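PDB 4PW1: DUF6836 domain-containing protein from Clostridium leptum, which is of unknown function and folds as a nine-stranded antiparallel beta sheet surrounded by alpha-helices. Local coordinates for residues L129-P143 with I204-L216. Residues are numbered along the deposited sequence; the frame is centred on the assembly and turned at random.
Sequences LGKLQEDWEKFLSDP and IWELVLKSEFTSL
The N-terminal part of helix 129-141 lies over residues 211-215, and its C-terminal end crosses helix 204-210 at 105°, axes 9.9 Å apart at closest approach, where Leu140 and Leu209 bring the backbones nearest. Trp136 fits between the end of helix 204-210 and Phe213. A chi1 of -175° swings its indole away from the backbone N, and NE1 donates to Val208 O at 3.0 Å, the acceptor lying close to the ring plane. Phe213 CB sits over one face, 3.5 Å from the centroid of the six-membered ring in a CH-pi contact, while the Phe213 ring turns its edge to the same indole; Leu140 CD1 covers the opposite face. The bond, with packing on both faces, helps fix the rotation of the indole.

Past the end of helix 129-141, Pro143 O accepts a nearly straight bond (176°) from Trp205 NE1, 2.9 Å away and above the carbonyl plane. Phe139 presents its edge to the Trp205 face in an offset edge-to-face pair, planes at 83°, and rests against Val208 CG1.

From helix 173-190, Phe174 meets Trp136 and Phe178 meets Phe139. Phe213, just before strand 214-218, outermost in this chain's sheet, links Trp136 to Tyr226 on strand 221-227.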
ATOM      1  N   LEU B 129      12.627   4.411 -15.665  1.00 27.85           N
ATOM      2  CA  LEU B 129      12.790   3.013 -15.326  1.00 27.90           C
ATOM      3  C   LEU B 129      13.952   2.381 -16.121  1.00 30.02           C
ATOM      4  O   LEU B 129      14.768   1.616 -15.563  1.00 27.29           O
ATOM      5  CB  LEU B 129      11.510   2.250 -15.544  1.00 30.45           C
ATOM      6  CG  LEU B 129      11.566   0.780 -15.144  1.00 35.29           C
ATOM      7  CD1 LEU B 129      11.786   0.636 -13.656  1.00 38.14           C
ATOM      8  CD2 LEU B 129      10.292   0.060 -15.560  1.00 37.13           C
ATOM      9  N   GLY B 130      14.055   2.705 -17.408  1.00 27.73           N
ATOM     10  CA  GLY B 130      15.215   2.292 -18.204  1.00 28.13           C
ATOM     11  C   GLY B 130      16.555   2.755 -17.612  1.00 28.67           C
ATOM     12  O   GLY B 130      17.495   1.984 -17.514  1.00 25.97           O
ATOM     13  N   LYS B 131      16.659   4.011 -17.221  1.00 29.62           N
ATOM     14  CA  LYS B 131      17.901   4.520 -16.636  0.50 30.47           C
ATOM     15  C   LYS B 131      18.219   3.736 -15.341  1.00 30.37           C
ATOM     16  O   LYS B 131      19.373   3.317 -15.100  1.00 29.03           O
ATOM     17  CB  LYS B 131      17.801   6.044 -16.412  0.50 30.60           C
ATOM     18  CG  LYS B 131      19.046   6.739 -15.829  0.50 29.82           C
ATOM     19  CD  LYS B 131      20.306   6.624 -16.709  0.50 30.27           C
ATOM     20  CE  LYS B 131      21.431   7.557 -16.240  0.50 27.77           C
ATOM     21  NZ  LYS B 131      21.590   7.574 -14.743  0.50 25.19           N
ATOM     22  N   LEU B 132      17.200   3.525 -14.526  1.00 29.18           N
ATOM     23  CA  LEU B 132      17.349   2.824 -13.265  1.00 28.88           C
ATOM     24  C   LEU B 132      17.867   1.423 -13.469  1.00 30.07           C
ATOM     25  O   LEU B 132      18.812   0.987 -12.792  1.00 29.62           O
ATOM     26  CB  LEU B 132      16.001   2.821 -12.558  1.00 35.29           C
ATOM     27  CG  LEU B 132      15.923   2.857 -11.056  1.00 38.04           C
ATOM     28  CD1 LEU B 132      16.920   3.810 -10.425  1.00 37.05           C
ATOM     29  CD2 LEU B 132      14.491   3.204 -10.697  1.00 39.12           C
ATOM     30  N   GLN B 133      17.309   0.725 -14.452  1.00 26.83           N
ATOM     31  CA  GLN B 133      17.784  -0.613 -14.794  1.00 31.66           C
ATOM     32  C   GLN B 133      19.254  -0.617 -15.208  1.00 32.22           C
ATOM     33  O   GLN B 133      20.009  -1.490 -14.803  1.00 30.60           O
ATOM     34  CB  GLN B 133      16.915  -1.206 -15.913  1.00 36.05           C
ATOM     35  CG  GLN B 133      17.209  -2.646 -16.333  1.00 42.63           C
ATOM     36  CD  GLN B 133      16.888  -3.674 -15.236  1.00 60.24           C
ATOM     37  OE1 GLN B 133      15.995  -3.474 -14.405  1.00 64.73           O
ATOM     38  NE2 GLN B 133      17.627  -4.776 -15.229  1.00 62.97           N
ATOM     39  N   GLU B 134      19.625   0.353 -16.035  1.00 31.02           N
ATOM     40  CA  GLU B 134      20.989   0.505 -16.515  0.50 32.71           C
ATOM     41  C   GLU B 134      21.925   0.810 -15.338  1.00 29.47           C
ATOM     42  O   GLU B 134      22.985   0.232 -15.226  1.00 26.80           O
ATOM     43  CB  GLU B 134      21.074   1.616 -17.600  0.50 34.91           C
ATOM     44  CG  GLU B 134      20.527   1.218 -18.974  0.50 38.69           C
ATOM     45  CD  GLU B 134      20.209   2.406 -19.900  0.50 42.47           C
ATOM     46  OE1 GLU B 134      20.432   3.584 -19.531  0.50 40.57           O
ATOM     47  OE2 GLU B 134      19.721   2.157 -21.021  0.50 48.94           O
ATOM     48  N   ASP B 135      21.514   1.725 -14.462  1.00 27.80           N
ATOM     49  CA  ASP B 135      22.342   2.097 -13.304  1.00 26.87           C
ATOM     50  C   ASP B 135      22.548   0.852 -12.413  1.00 28.46           C
ATOM     51  O   ASP B 135      23.650   0.634 -11.869  1.00 29.28           O
ATOM     52  CB  ASP B 135      21.679   3.200 -12.466  1.00 26.65           C
ATOM     53  CG  ASP B 135      21.803   4.598 -13.079  1.00 28.21           C
ATOM     54  OD1 ASP B 135      22.369   4.759 -14.149  1.00 28.85           O
ATOM     55  OD2 ASP B 135      21.310   5.551 -12.461  1.00 33.83           O
ATOM     56  N   TRP B 136      21.481   0.068 -12.259  1.00 24.14           N
ATOM     57  CA  TRP B 136      21.494  -1.107 -11.414  1.00 26.80           C
ATOM     58  C   TRP B 136      22.468  -2.149 -11.945  1.00 28.13           C
ATOM     59  O   TRP B 136      23.202  -2.777 -11.171  1.00 29.01           O
ATOM     60  CB  TRP B 136      20.090  -1.716 -11.266  1.00 23.75           C
ATOM     61  CG  TRP B 136      20.017  -2.874 -10.291  1.00 24.80           C
ATOM     62  CD1 TRP B 136      20.371  -2.842  -8.974  1.00 24.54           C
ATOM     63  CD2 TRP B 136      19.525  -4.206 -10.525  1.00 26.33           C
ATOM     64  NE1 TRP B 136      20.165  -4.048  -8.388  1.00 24.19           N
ATOM     65  CE2 TRP B 136      19.655  -4.914  -9.314  1.00 26.82           C
ATOM     66  CE3 TRP B 136      19.010  -4.869 -11.642  1.00 29.10           C
ATOM     67  CZ2 TRP B 136      19.281  -6.241  -9.178  1.00 29.28           C
ATOM     68  CZ3 TRP B 136      18.633  -6.197 -11.512  1.00 29.30           C
ATOM     69  CH2 TRP B 136      18.771  -6.874 -10.286  1.00 29.25           C
ATOM     70  N   GLU B 137      22.428  -2.370 -13.254  1.00 28.34           N
ATOM     71  CA  GLU B 137      23.311  -3.345 -13.880  1.00 31.44           C
ATOM     72  C   GLU B 137      24.753  -2.897 -13.751  1.00 29.86           C
ATOM     73  O   GLU B 137      25.627  -3.722 -13.513  1.00 31.05           O
ATOM     74  CB  GLU B 137      22.913  -3.605 -15.336  1.00 31.31           C
ATOM     75  CG  GLU B 137      21.650  -4.447 -15.392  1.00 38.21           C
ATOM     76  CD  GLU B 137      21.027  -4.528 -16.763  1.00 51.96           C
ATOM     77  OE1 GLU B 137      21.761  -4.455 -17.772  1.00 54.81           O
ATOM     78  OE2 GLU B 137      19.789  -4.653 -16.829  1.00 58.33           O
ATOM     79  N   LYS B 138      24.998  -1.599 -13.886  1.00 29.88           N
ATOM     80  CA  LYS B 138      26.347  -1.084 -13.694  1.00 32.48           C
ATOM     81  C   LYS B 138      26.783  -1.344 -12.233  1.00 31.78           C
ATOM     82  O   LYS B 138      27.881  -1.815 -11.984  1.00 30.44           O
ATOM     83  CB  LYS B 138      26.420   0.402 -14.048  1.00 34.00           C
ATOM     84  CG  LYS B 138      27.800   1.026 -13.855  1.00 44.92           C
ATOM     85  CD  LYS B 138      28.906   0.231 -14.567  1.00 55.90           C
ATOM     86  CE  LYS B 138      30.232   0.978 -14.605  1.00 67.85           C
ATOM     87  NZ  LYS B 138      30.693   1.340 -13.234  1.00 68.61           N
ATOM     88  N   PHE B 139      25.902  -1.049 -11.282  1.00 28.71           N
ATOM     89  CA  PHE B 139      26.185  -1.342  -9.890  1.00 30.14           C
ATOM     90  C   PHE B 139      26.499  -2.823  -9.673  1.00 31.12           C
ATOM     91  O   PHE B 139      27.494  -3.145  -9.005  1.00 29.26           O
ATOM     92  CB  PHE B 139      25.046  -0.877  -8.977  1.00 28.09           C
ATOM     93  CG  PHE B 139      25.157  -1.367  -7.556  1.00 26.70           C
ATOM     94  CD1 PHE B 139      25.971  -0.716  -6.646  1.00 28.43           C
ATOM     95  CD2 PHE B 139      24.449  -2.463  -7.137  1.00 26.51           C
ATOM     96  CE1 PHE B 139      26.086  -1.161  -5.338  1.00 30.84           C
ATOM     97  CE2 PHE B 139      24.544  -2.906  -5.834  1.00 28.32           C
ATOM     98  CZ  PHE B 139      25.369  -2.257  -4.926  1.00 28.36           C
ATOM     99  N   LEU B 140      25.679  -3.715 -10.225  1.00 29.16           N
ATOM    100  CA  LEU B 140      25.938  -5.142 -10.058  1.00 30.15           C
ATOM    101  C   LEU B 140      27.302  -5.558 -10.611  1.00 33.40           C
ATOM    102  O   LEU B 140      27.971  -6.409 -10.025  1.00 31.03           O
ATOM    103  CB  LEU B 140      24.878  -6.015 -10.704  1.00 30.35           C
ATOM    104  CG  LEU B 140      23.450  -5.913 -10.189  1.00 31.60           C
ATOM    105  CD1 LEU B 140      22.549  -6.781 -11.070  1.00 32.05           C
ATOM    106  CD2 LEU B 140      23.331  -6.293  -8.722  1.00 30.68           C
ATOM    107  N   SER B 141      27.734  -4.947 -11.707  1.00 32.07           N
ATOM    108  CA  SER B 141      29.050  -5.272 -12.265  1.00 35.68           C
ATOM    109  C   SER B 141      30.191  -4.639 -11.462  1.00 34.26           C
ATOM    110  O   SER B 141      31.312  -5.116 -11.534  1.00 32.41           O
ATOM    111  CB  SER B 141      29.166  -4.814 -13.734  1.00 35.74           C
ATOM    112  OG  SER B 141      29.366  -3.400 -13.777  1.00 40.18           O
ATOM    113  N   ASP B 142      29.921  -3.561 -10.730  1.00 30.47           N
ATOM    114  CA  ASP B 142      30.966  -2.862  -9.986  1.00 30.68           C
ATOM    115  C   ASP B 142      30.401  -2.234  -8.715  1.00 29.58           C
ATOM    116  O   ASP B 142      30.168  -1.012  -8.639  1.00 29.30           O
ATOM    117  CB  ASP B 142      31.612  -1.818 -10.881  1.00 34.37           C
ATOM    118  CG  ASP B 142      32.857  -1.189 -10.259  1.00 40.11           C
ATOM    119  OD1 ASP B 142      33.335  -1.650  -9.184  1.00 42.24           O
ATOM    120  OD2 ASP B 142      33.347  -0.205 -10.831  1.00 47.96           O
ATOM    121  N   PRO B 143      30.160  -3.065  -7.697  1.00 27.87           N
ATOM    122  CA  PRO B 143      29.389  -2.563  -6.564  1.00 25.79           C
ATOM    123  C   PRO B 143      30.206  -1.809  -5.526  1.00 26.81           C
ATOM    124  O   PRO B 143      29.623  -1.253  -4.606  1.00 26.72           O
ATOM    125  CB  PRO B 143      28.780  -3.833  -5.966  1.00 26.26           C
ATOM    126  CG  PRO B 143      29.712  -4.917  -6.342  1.00 27.67           C
ATOM    127  CD  PRO B 143      30.342  -4.521  -7.648  1.00 28.94           C
ATOM    128  N   ILE B 204      21.701  -2.354   3.335  1.00 19.56           N
ATOM    129  CA  ILE B 204      21.145  -1.648   2.196  1.00 23.34           C
ATOM    130  C   ILE B 204      21.889  -2.039   0.916  1.00 21.75           C
ATOM    131  O   ILE B 204      21.280  -2.373  -0.116  1.00 20.99           O
ATOM    132  CB  ILE B 204      21.192  -0.110   2.448  1.00 25.54           C
ATOM    133  CG1 ILE B 204      20.238   0.261   3.593  1.00 27.41           C
ATOM    134  CG2 ILE B 204      20.803   0.644   1.213  1.00 27.91           C
ATOM    135  CD1 ILE B 204      20.497   1.650   4.156  1.00 30.40           C
ATOM    136  N   TRP B 205      23.218  -2.018   0.994  1.00 19.79           N
ATOM    137  CA  TRP B 205      24.032  -2.389  -0.132  1.00 20.00           C
ATOM    138  C   TRP B 205      23.783  -3.817  -0.567  1.00 21.80           C
ATOM    139  O   TRP B 205      23.610  -4.098  -1.771  1.00 20.65           O
ATOM    140  CB  TRP B 205      25.486  -2.163   0.275  1.00 22.36           C
ATOM    141  CG  TRP B 205      26.516  -2.472  -0.692  1.00 20.79           C
ATOM    142  CD1 TRP B 205      26.980  -1.660  -1.695  1.00 21.81           C
ATOM    143  CD2 TRP B 205      27.254  -3.679  -0.772  1.00 22.53           C
ATOM    144  NE1 TRP B 205      28.006  -2.291  -2.370  1.00 21.23           N
ATOM    145  CE2 TRP B 205      28.184  -3.535  -1.827  1.00 23.99           C
ATOM    146  CE3 TRP B 205      27.273  -4.861  -0.020  1.00 23.37           C
ATOM    147  CZ2 TRP B 205      29.119  -4.529  -2.125  1.00 24.93           C
ATOM    148  CZ3 TRP B 205      28.162  -5.873  -0.371  1.00 24.53           C
ATOM    149  CH2 TRP B 205      29.071  -5.697  -1.405  1.00 24.02           C
ATOM    150  N   GLU B 206      23.777  -4.732   0.403  1.00 22.69           N
ATOM    151  CA  GLU B 206      23.610  -6.140   0.110  1.00 24.56           C
ATOM    152  C   GLU B 206      22.227  -6.450  -0.524  1.00 23.63           C
ATOM    153  O   GLU B 206      22.121  -7.297  -1.412  1.00 23.71           O
ATOM    154  CB  GLU B 206      23.788  -6.998   1.359  1.00 29.37           C
ATOM    155  CG  GLU B 206      23.774  -8.494   1.084  1.00 31.11           C
ATOM    156  CD  GLU B 206      23.733  -9.309   2.353  1.00 40.04           C
ATOM    157  OE1 GLU B 206      22.678  -9.202   2.995  1.00 40.88           O
ATOM    158  OE2 GLU B 206      24.734 -10.017   2.732  1.00 42.76           O
ATOM    159  N   LEU B 207      21.182  -5.790  -0.061  1.00 21.21           N
ATOM    160  CA  LEU B 207      19.890  -6.003  -0.680  1.00 22.77           C
ATOM    161  C   LEU B 207      19.875  -5.616  -2.141  1.00 22.19           C
ATOM    162  O   LEU B 207      19.387  -6.395  -2.997  1.00 24.11           O
ATOM    163  CB  LEU B 207      18.827  -5.199   0.006  1.00 24.93           C
ATOM    164  CG  LEU B 207      18.372  -5.836   1.297  1.00 29.14           C
ATOM    165  CD1 LEU B 207      17.591  -4.788   2.073  1.00 35.00           C
ATOM    166  CD2 LEU B 207      17.574  -7.095   1.020  1.00 28.86           C
ATOM    167  N   VAL B 208      20.452  -4.465  -2.462  1.00 20.44           N
ATOM    168  CA  VAL B 208      20.468  -4.052  -3.854  1.00 21.74           C
ATOM    169  C   VAL B 208      21.338  -5.009  -4.684  1.00 24.11           C
ATOM    170  O   VAL B 208      21.061  -5.293  -5.865  1.00 23.14           O
ATOM    171  CB  VAL B 208      20.926  -2.593  -4.000  1.00 22.23           C
ATOM    172  CG1 VAL B 208      21.020  -2.190  -5.465  1.00 23.33           C
ATOM    173  CG2 VAL B 208      19.957  -1.695  -3.310  1.00 25.05           C
ATOM    174  N   LEU B 209      22.398  -5.527  -4.073  1.00 23.99           N
ATOM    175  CA  LEU B 209      23.321  -6.367  -4.809  1.00 24.60           C
ATOM    176  C   LEU B 209      22.746  -7.738  -5.066  1.00 26.61           C
ATOM    177  O   LEU B 209      22.978  -8.316  -6.125  1.00 24.50           O
ATOM    178  CB  LEU B 209      24.610  -6.529  -3.997  1.00 26.98           C
ATOM    179  CG  LEU B 209      25.710  -7.378  -4.575  1.00 31.87           C
ATOM    180  CD1 LEU B 209      26.252  -6.768  -5.847  1.00 34.99           C
ATOM    181  CD2 LEU B 209      26.831  -7.538  -3.548  1.00 37.58           C
ATOM    182  N   LYS B 210      22.016  -8.280  -4.096  1.00 25.70           N
ATOM    183  CA  LYS B 210      21.670  -9.704  -4.151  1.00 27.97           C
ATOM    184  C   LYS B 210      20.213  -9.973  -4.429  1.00 29.36           C
ATOM    185  O   LYS B 210      19.843 -11.105  -4.678  1.00 27.15           O
ATOM    186  CB  LYS B 210      22.066 -10.391  -2.851  1.00 28.75           C
ATOM    187  CG  LYS B 210      23.583 -10.312  -2.648  1.00 31.95           C
ATOM    188  CD  LYS B 210      24.125 -11.228  -1.577  1.00 37.84           C
ATOM    189  CE  LYS B 210      25.650 -11.227  -1.674  1.00 45.24           C
ATOM    190  NZ  LYS B 210      26.333 -11.914  -0.557  1.00 49.76           N
ATOM    191  N   SER B 211      19.367  -8.964  -4.376  1.00 26.46           N
ATOM    192  CA  SER B 211      17.962  -9.231  -4.614  1.00 26.93           C
ATOM    193  C   SER B 211      17.621  -8.931  -6.067  1.00 29.07           C
ATOM    194  O   SER B 211      18.247  -8.100  -6.732  1.00 27.40           O
ATOM    195  CB  SER B 211      17.088  -8.374  -3.690  1.00 30.16           C
ATOM    196  OG  SER B 211      15.700  -8.484  -4.066  1.00 32.47           O
ATOM    197  N   GLU B 212      16.559  -9.579  -6.520  1.00 30.19           N
ATOM    198  CA  GLU B 212      15.824  -9.149  -7.677  1.00 31.80           C
ATOM    199  C   GLU B 212      15.369  -7.686  -7.502  1.00 26.01           C
ATOM    200  O   GLU B 212      14.953  -7.262  -6.417  1.00 25.92           O
ATOM    201  CB  GLU B 212      14.593 -10.067  -7.804  1.00 39.53           C
ATOM    202  CG  GLU B 212      13.620  -9.717  -8.908  1.00 59.41           C
ATOM    203  CD  GLU B 212      12.415 -10.673  -8.973  1.00 84.46           C
ATOM    204  OE1 GLU B 212      11.946 -11.168  -7.910  1.00 65.58           O
ATOM    205  OE2 GLU B 212      11.926 -10.923 -10.104  1.00 86.12           O
ATOM    206  N   PHE B 213      15.412  -6.932  -8.591  1.00 27.27           N
ATOM    207  CA  PHE B 213      14.932  -5.551  -8.616  1.00 27.02           C
ATOM    208  C   PHE B 213      13.502  -5.556  -9.207  1.00 27.64           C
ATOM    209  O   PHE B 213      13.321  -5.905 -10.357  1.00 27.14           O
ATOM    210  CB  PHE B 213      15.884  -4.773  -9.488  1.00 30.17           C
ATOM    211  CG  PHE B 213      15.426  -3.409  -9.887  1.00 31.91           C
ATOM    212  CD1 PHE B 213      14.584  -2.655  -9.108  1.00 29.21           C
ATOM    213  CD2 PHE B 213      15.892  -2.869 -11.065  1.00 43.77           C
ATOM    214  CE1 PHE B 213      14.176  -1.396  -9.518  1.00 33.79           C
ATOM    215  CE2 PHE B 213      15.495  -1.610 -11.483  1.00 52.59           C
ATOM    216  CZ  PHE B 213      14.643  -0.866 -10.701  1.00 42.17           C
ATOM    217  N   THR B 214      12.511  -5.182  -8.425  1.00 22.92           N
ATOM    218  CA  THR B 214      11.173  -5.003  -8.981  1.00 25.86           C
ATOM    219  C   THR B 214      10.728  -3.571  -8.699  1.00 24.75           C
ATOM    220  O   THR B 214      11.405  -2.835  -7.950  1.00 22.72           O
ATOM    221  CB  THR B 214      10.169  -5.999  -8.408  1.00 25.55           C
ATOM    222  OG1 THR B 214      10.106  -5.828  -7.007  1.00 24.50           O
ATOM    223  CG2 THR B 214      10.545  -7.406  -8.741  1.00 27.60           C
ATOM    224  N   SER B 215       9.652  -3.139  -9.344  1.00 23.03           N
ATOM    225  CA  SER B 215       9.254  -1.753  -9.189  1.00 23.01           C
ATOM    226  C   SER B 215       7.778  -1.494  -9.429  1.00 23.64           C
ATOM    227  O   SER B 215       7.098  -2.270 -10.056  1.00 22.74           O
ATOM    228  CB  SER B 215      10.073  -0.888 -10.138  1.00 22.08           C
ATOM    229  OG  SER B 215       9.819  -1.278 -11.454  1.00 27.27           O
ATOM    230  N   LEU B 216       7.311  -0.373  -8.911  1.00 23.83           N
ATOM    231  CA  LEU B 216       5.978   0.149  -9.253  1.00 25.34           C
ATOM    232  C   LEU B 216       6.058   1.672  -9.195  1.00 23.98           C
ATOM    233  O   LEU B 216       7.037   2.241  -8.674  1.00 21.56           O
ATOM    234  CB  LEU B 216       4.923  -0.393  -8.278  1.00 24.96           C
ATOM    235  CG  LEU B 216       5.094  -0.088  -6.793  1.00 25.40           C
ATOM    236  CD1 LEU B 216       4.824   1.376  -6.446  1.00 24.48           C
ATOM    237  CD2 LEU B 216       4.173  -1.001  -5.968  1.00 33.52           C
TER